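PDB 2CC0: acetyl-xylan esterase from Streptomyces lividans, which probably removes acetyl groups from acetylated xylan in plant cell walls, as a metal-dependent family 4 carbohydrate esterase. Local coordinates for residues A[11-23]-A[48-62]. Numbering follows the deposited sequence.
With ZN (zinc ion), chain C.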
loop_
_atom_site.group_PDB
_atom_site.type_symbol
_atom_site.label_atom_id
_atom_site.label_comp_id
_atom_site.label_asym_id
_atom_site.label_seq_id
_atom_site.Cartn_x
_atom_site.Cartn_y
_atom_site.Cartn_z
ATOM N N PHE A 11 12.720 8.933 4.709
ATOM C CA PHE A 11 13.006 10.260 5.272
ATOM C C PHE A 11 12.542 11.341 4.306
ATOM O O PHE A 11 13.050 11.444 3.165
ATOM C CB PHE A 11 14.522 10.410 5.547
ATOM C CG PHE A 11 15.046 9.401 6.517
ATOM C CD1 PHE A 11 14.971 9.648 7.886
ATOM C CD2 PHE A 11 15.566 8.169 6.072
ATOM C CE1 PHE A 11 15.438 8.728 8.791
ATOM C CE2 PHE A 11 16.030 7.239 6.973
ATOM C CZ PHE A 11 15.948 7.503 8.351
ATOM N N ASP A 12 11.555 12.120 4.753
ATOM C CA ASP A 12 11.019 13.225 3.970
ATOM C C ASP A 12 11.763 14.553 4.170
ATOM O O ASP A 12 12.317 14.826 5.253
ATOM C CB ASP A 12 9.558 13.465 4.334
ATOM C CG ASP A 12 8.618 12.415 3.763
ATOM O OD1 ASP A 12 9.072 11.408 3.192
ATOM O OD2 ASP A 12 7.392 12.606 3.931
ATOM N N ASP A 13 11.767 15.331 3.086
ATOM C CA ASP A 13 11.995 16.795 3.089
ATOM C C ASP A 13 13.426 17.271 2.943
ATOM O O ASP A 13 13.737 18.475 3.166
ATOM C CB ASP A 13 11.360 17.488 4.301
ATOM C CG ASP A 13 9.867 17.496 4.246
ATOM O OD1 ASP A 13 9.310 17.548 3.121
ATOM O OD2 ASP A 13 9.261 17.480 5.354
ATOM N N GLY A 14 14.288 16.369 2.544
ATOM C CA GLY A 14 15.657 16.780 2.246
ATOM C C GLY A 14 15.822 17.103 0.780
ATOM O O GLY A 14 14.852 17.158 0.003
ATOM N N PRO A 15 17.077 17.300 0.366
ATOM C CA PRO A 15 18.196 17.344 1.320
ATOM C C PRO A 15 18.422 18.746 1.876
ATOM O O PRO A 15 17.679 19.672 1.541
ATOM C CB PRO A 15 19.425 17.074 0.420
ATOM C CG PRO A 15 18.978 17.202 -0.989
ATOM C CD PRO A 15 17.487 17.429 -1.038
ATOM N N SER A 16 19.349 18.884 2.809
ATOM C CA SER A 16 19.342 19.867 3.909
ATOM C C SER A 16 20.729 19.813 4.540
ATOM O O SER A 16 21.510 18.876 4.291
ATOM C CB SER A 16 18.256 19.747 4.954
ATOM O OG SER A 16 18.695 18.931 5.994
ATOM N N GLY A 17 21.052 20.806 5.366
ATOM C CA GLY A 17 22.272 20.720 6.164
ATOM C C GLY A 17 22.401 19.555 7.146
ATOM O O GLY A 17 23.473 19.354 7.729
ATOM N N SER A 18 21.311 18.800 7.354
ATOM C CA SER A 18 21.279 17.630 8.230
ATOM C C SER A 18 21.541 16.329 7.480
ATOM O O SER A 18 21.784 15.284 8.096
ATOM C CB SER A 18 19.910 17.510 8.918
ATOM O OG SER A 18 19.537 18.725 9.538
ATOM N N THR A 19 21.474 16.386 6.156
ATOM C CA THR A 19 21.478 15.162 5.351
ATOM C C THR A 19 22.758 14.350 5.459
ATOM O O THR A 19 22.692 13.127 5.681
ATOM C CB THR A 19 21.183 15.491 3.885
ATOM O OG1 THR A 19 19.912 16.158 3.830
ATOM C CG2 THR A 19 21.163 14.206 3.003
ATOM N N GLN A 20 23.919 14.994 5.296
ATOM C CA GLN A 20 25.151 14.190 5.325
ATOM C C GLN A 20 25.332 13.426 6.651
ATOM O O GLN A 20 25.721 12.250 6.641
ATOM C CB GLN A 20 26.401 15.013 5.004
ATOM C CG GLN A 20 27.630 14.128 4.738
ATOM C CD GLN A 20 27.500 13.253 3.468
ATOM O OE1 GLN A 20 27.540 13.766 2.352
ATOM N NE2 GLN A 20 27.351 11.931 3.645
ATOM N N SER A 21 25.048 14.079 7.787
ATOM C CA SER A 21 25.142 13.419 9.095
ATOM C C SER A 21 24.207 12.212 9.186
ATOM O O SER A 21 24.603 11.156 9.663
ATOM C CB SER A 21 24.824 14.403 10.222
ATOM O OG SER A 21 25.853 15.386 10.310
ATOM N N LEU A 22 22.981 12.379 8.681
ATOM C CA LEU A 22 22.022 11.286 8.643
ATOM C C LEU A 22 22.520 10.137 7.763
ATOM O O LEU A 22 22.451 8.974 8.157
ATOM C CB LEU A 22 20.667 11.801 8.125
ATOM C CG LEU A 22 19.487 10.808 8.048
ATOM C CD1 LEU A 22 19.189 10.174 9.414
ATOM C CD2 LEU A 22 18.243 11.520 7.490
ATOM N N LEU A 23 23.024 10.472 6.576
ATOM C CA LEU A 23 23.504 9.431 5.667
ATOM C C LEU A 23 24.662 8.658 6.296
ATOM O O LEU A 23 24.720 7.427 6.200
ATOM C CB LEU A 23 23.954 10.047 4.335
ATOM C CG LEU A 23 22.883 10.701 3.474
ATOM C CD1 LEU A 23 23.561 11.315 2.225
ATOM C CD2 LEU A 23 21.803 9.695 3.053
ATOM N N LEU A 48 24.280 16.918 -2.646
ATOM C CA LEU A 48 23.664 16.129 -1.558
ATOM C C LEU A 48 22.696 15.089 -2.093
ATOM O O LEU A 48 22.529 14.021 -1.479
ATOM C CB LEU A 48 22.964 17.018 -0.523
ATOM C CG LEU A 48 23.896 17.751 0.427
ATOM C CD1 LEU A 48 23.097 18.715 1.310
ATOM C CD2 LEU A 48 24.729 16.778 1.273
ATOM N N VAL A 49 22.074 15.372 -3.232
ATOM C CA VAL A 49 21.247 14.340 -3.886
ATOM C C VAL A 49 22.122 13.132 -4.234
ATOM O O VAL A 49 21.768 11.968 -3.937
ATOM C CB VAL A 49 20.555 14.854 -5.142
ATOM C CG1 VAL A 49 19.787 13.726 -5.842
ATOM C CG2 VAL A 49 19.597 16.025 -4.799
ATOM N N ARG A 50 23.269 13.408 -4.856
ATOM C CA ARG A 50 24.252 12.351 -5.157
ATOM C C ARG A 50 24.761 11.656 -3.894
ATOM O O ARG A 50 24.993 10.439 -3.907
ATOM C CB ARG A 50 25.458 12.919 -5.919
ATOM C CG ARG A 50 25.223 13.044 -7.411
ATOM C CD ARG A 50 24.860 11.702 -8.102
ATOM N NE ARG A 50 25.788 10.583 -7.886
ATOM C CZ ARG A 50 25.654 9.402 -8.487
ATOM N NH1 ARG A 50 24.657 9.205 -9.353
ATOM N NH2 ARG A 50 26.518 8.414 -8.251
ATOM N N ALA A 51 24.934 12.416 -2.809
ATOM C CA ALA A 51 25.449 11.834 -1.562
ATOM C C ALA A 51 24.472 10.765 -1.058
ATOM O O ALA A 51 24.880 9.730 -0.558
ATOM C CB ALA A 51 25.696 12.905 -0.499
ATOM N N GLN A 52 23.179 11.005 -1.271
ATOM C CA GLN A 52 22.178 9.997 -0.871
ATOM C C GLN A 52 22.379 8.703 -1.649
ATOM O O GLN A 52 22.369 7.601 -1.080
ATOM C CB GLN A 52 20.760 10.524 -1.080
ATOM C CG GLN A 52 20.468 11.738 -0.227
ATOM C CD GLN A 52 19.201 12.450 -0.669
ATOM O OE1 GLN A 52 18.833 12.472 -1.872
ATOM N NE2 GLN A 52 18.510 13.012 0.296
ATOM N N VAL A 53 22.563 8.844 -2.956
ATOM C CA VAL A 53 22.806 7.672 -3.829
ATOM C C VAL A 53 24.073 6.936 -3.388
ATOM O O VAL A 53 24.081 5.686 -3.238
ATOM C CB VAL A 53 22.886 8.087 -5.314
ATOM C CG1 VAL A 53 23.183 6.867 -6.220
ATOM C CG2 VAL A 53 21.579 8.802 -5.742
ATOM N N ASP A 54 25.146 7.697 -3.179
ATOM C CA ASP A 54 26.444 7.103 -2.802
ATOM C C ASP A 54 26.449 6.444 -1.424
ATOM O O ASP A 54 27.291 5.570 -1.136
ATOM C CB ASP A 54 27.527 8.177 -2.882
ATOM C CG ASP A 54 27.845 8.582 -4.324
ATOM O OD1 ASP A 54 27.468 7.865 -5.291
ATOM O OD2 ASP A 54 28.492 9.644 -4.476
ATOM N N ALA A 55 25.486 6.841 -0.586
ATOM C CA ALA A 55 25.298 6.233 0.734
ATOM C C ALA A 55 24.475 4.944 0.685
ATOM O O ALA A 55 24.365 4.247 1.695
ATOM C CB ALA A 55 24.663 7.232 1.668
ATOM N N GLY A 56 23.894 4.642 -0.488
ATOM C CA GLY A 56 23.088 3.433 -0.676
ATOM C C GLY A 56 21.601 3.696 -0.512
ATOM O O GLY A 56 20.830 2.757 -0.325
ATOM N N MET A 57 21.193 4.958 -0.623
ATOM C CA MET A 57 19.742 5.298 -0.507
ATOM C C MET A 57 19.065 5.301 -1.881
ATOM O O MET A 57 19.737 5.392 -2.914
ATOM C CB MET A 57 19.541 6.683 0.141
ATOM C CG MET A 57 20.343 6.907 1.445
ATOM S SD MET A 57 20.008 5.631 2.678
ATOM C CE MET A 57 21.621 5.410 3.465
ATOM N N TRP A 58 17.734 5.234 -1.877
ATOM C CA TRP A 58 16.897 5.453 -3.068
ATOM C C TRP A 58 16.314 6.838 -2.906
ATOM O O TRP A 58 16.090 7.294 -1.780
ATOM C CB TRP A 58 15.802 4.393 -3.173
ATOM C CG TRP A 58 16.424 3.029 -3.225
ATOM C CD1 TRP A 58 16.999 2.436 -4.317
ATOM C CD2 TRP A 58 16.598 2.119 -2.127
ATOM N NE1 TRP A 58 17.514 1.189 -3.966
ATOM C CE2 TRP A 58 17.281 0.976 -2.630
ATOM C CE3 TRP A 58 16.245 2.150 -0.776
ATOM C CZ2 TRP A 58 17.604 -0.136 -1.818
ATOM C CZ3 TRP A 58 16.572 1.049 0.035
ATOM C CH2 TRP A 58 17.256 -0.081 -0.493
ATOM N N VAL A 59 16.120 7.521 -4.020
ATOM C CA VAL A 59 15.647 8.911 -3.978
ATOM C C VAL A 59 14.276 8.944 -4.654
ATOM O O VAL A 59 14.081 8.377 -5.743
ATOM C CB VAL A 59 16.617 9.873 -4.713
ATOM C CG1 VAL A 59 16.127 11.317 -4.538
ATOM C CG2 VAL A 59 18.042 9.686 -4.169
ATOM N N ALA A 60 13.339 9.616 -3.994
ATOM C CA ALA A 60 11.960 9.666 -4.441
ATOM C C ALA A 60 11.416 11.093 -4.404
ATOM O O ALA A 60 12.079 12.010 -3.912
ATOM C CB ALA A 60 11.087 8.715 -3.609
ATOM N N ASN A 61 10.239 11.255 -5.002
ATOM C CA ASN A 61 9.631 12.581 -5.287
ATOM C C ASN A 61 8.689 12.999 -4.159
ATOM O O ASN A 61 7.765 12.241 -3.814
ATOM C CB ASN A 61 8.892 12.462 -6.644
ATOM C CG ASN A 61 8.308 13.776 -7.169
ATOM O OD1 ASN A 61 7.744 14.589 -6.426
ATOM N ND2 ASN A 61 8.361 13.929 -8.503
ATOM N N HIS A 62 8.896 14.200 -3.607
ATOM C CA HIS A 62 8.051 14.697 -2.515
ATOM C C HIS A 62 7.461 16.089 -2.857
ATOM O O HIS A 62 7.178 16.873 -1.947
ATOM C CB HIS A 62 8.825 14.722 -1.193
ATOM C CG HIS A 62 7.964 14.862 0.034
ATOM N ND1 HIS A 62 6.735 14.240 0.185
ATOM C CD2 HIS A 62 8.198 15.508 1.196
ATOM C CE1 HIS A 62 6.238 14.526 1.382
ATOM N NE2 HIS A 62 7.106 15.296 2.015
HETATM ZN ZN ZN C . 6.853 16.359 3.812
HETATM O O HOH W 1 6.875 16.802 5.842
HETATM O O HOH W 2 27.193 9.910 1.051
#
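Leu-23 overlaps helix 46-54 with both of its branches. CD1 rests on the backbone, 3.5 Å from Ala-51 C, while CD2 lies alongside Met-57, 3.5 Å from its CG. Ala-51 and Ala-55 suit their places, since a lone methyl lets Leu-23 come close to the backbone there; Ala-55 CB lies 3.9 Å from Leu-23 CB. The segments 19-23 and 48-54 run almost parallel, 2° apart. At the margin a water accepts from Gln-20 NE2, which is also held by Asn-24, and donates to Ala-51 O, bridging the two helices.

Pro-15, which follows a cis peptide bond, lays its ring against the start of segment 48-54, with CB 3.7 Å from Leu-48 CB and CG also meeting Val-49 CG2. Gln-52 sets its CG against Leu-23, and its chain, extended beyond CG, carries the amide NE2 to Thr-19 CG2 and Pro-15 CB; Asn-37 ND2 donates to its buried OE1.

The contact ends at the zinc. His-62, with CG anti to the backbone N (chi1 -165°), brings NE2 to 2.1 Å from the metal. Asp-12 lies over one face of this imidazole and is salt-bridged to Arg-100, whereas Asp-13 OD1 sits at the ring edge, 3.0 Å from His-62 CD2. This OD1 stands 2.8 Å from the zinc, a long approach, and accepts from Gln-38, while OD2 accepts from the zinc-bound water. An alanine here would probably take a nearby negative charge from the zinc and leave the water and Gln-38 without an acceptor. His-66 completes the Asp-His-His metal triad characteristic of the polysaccharide deacetylase (NodB) fold, set where strands 5-12 and 58-61 end.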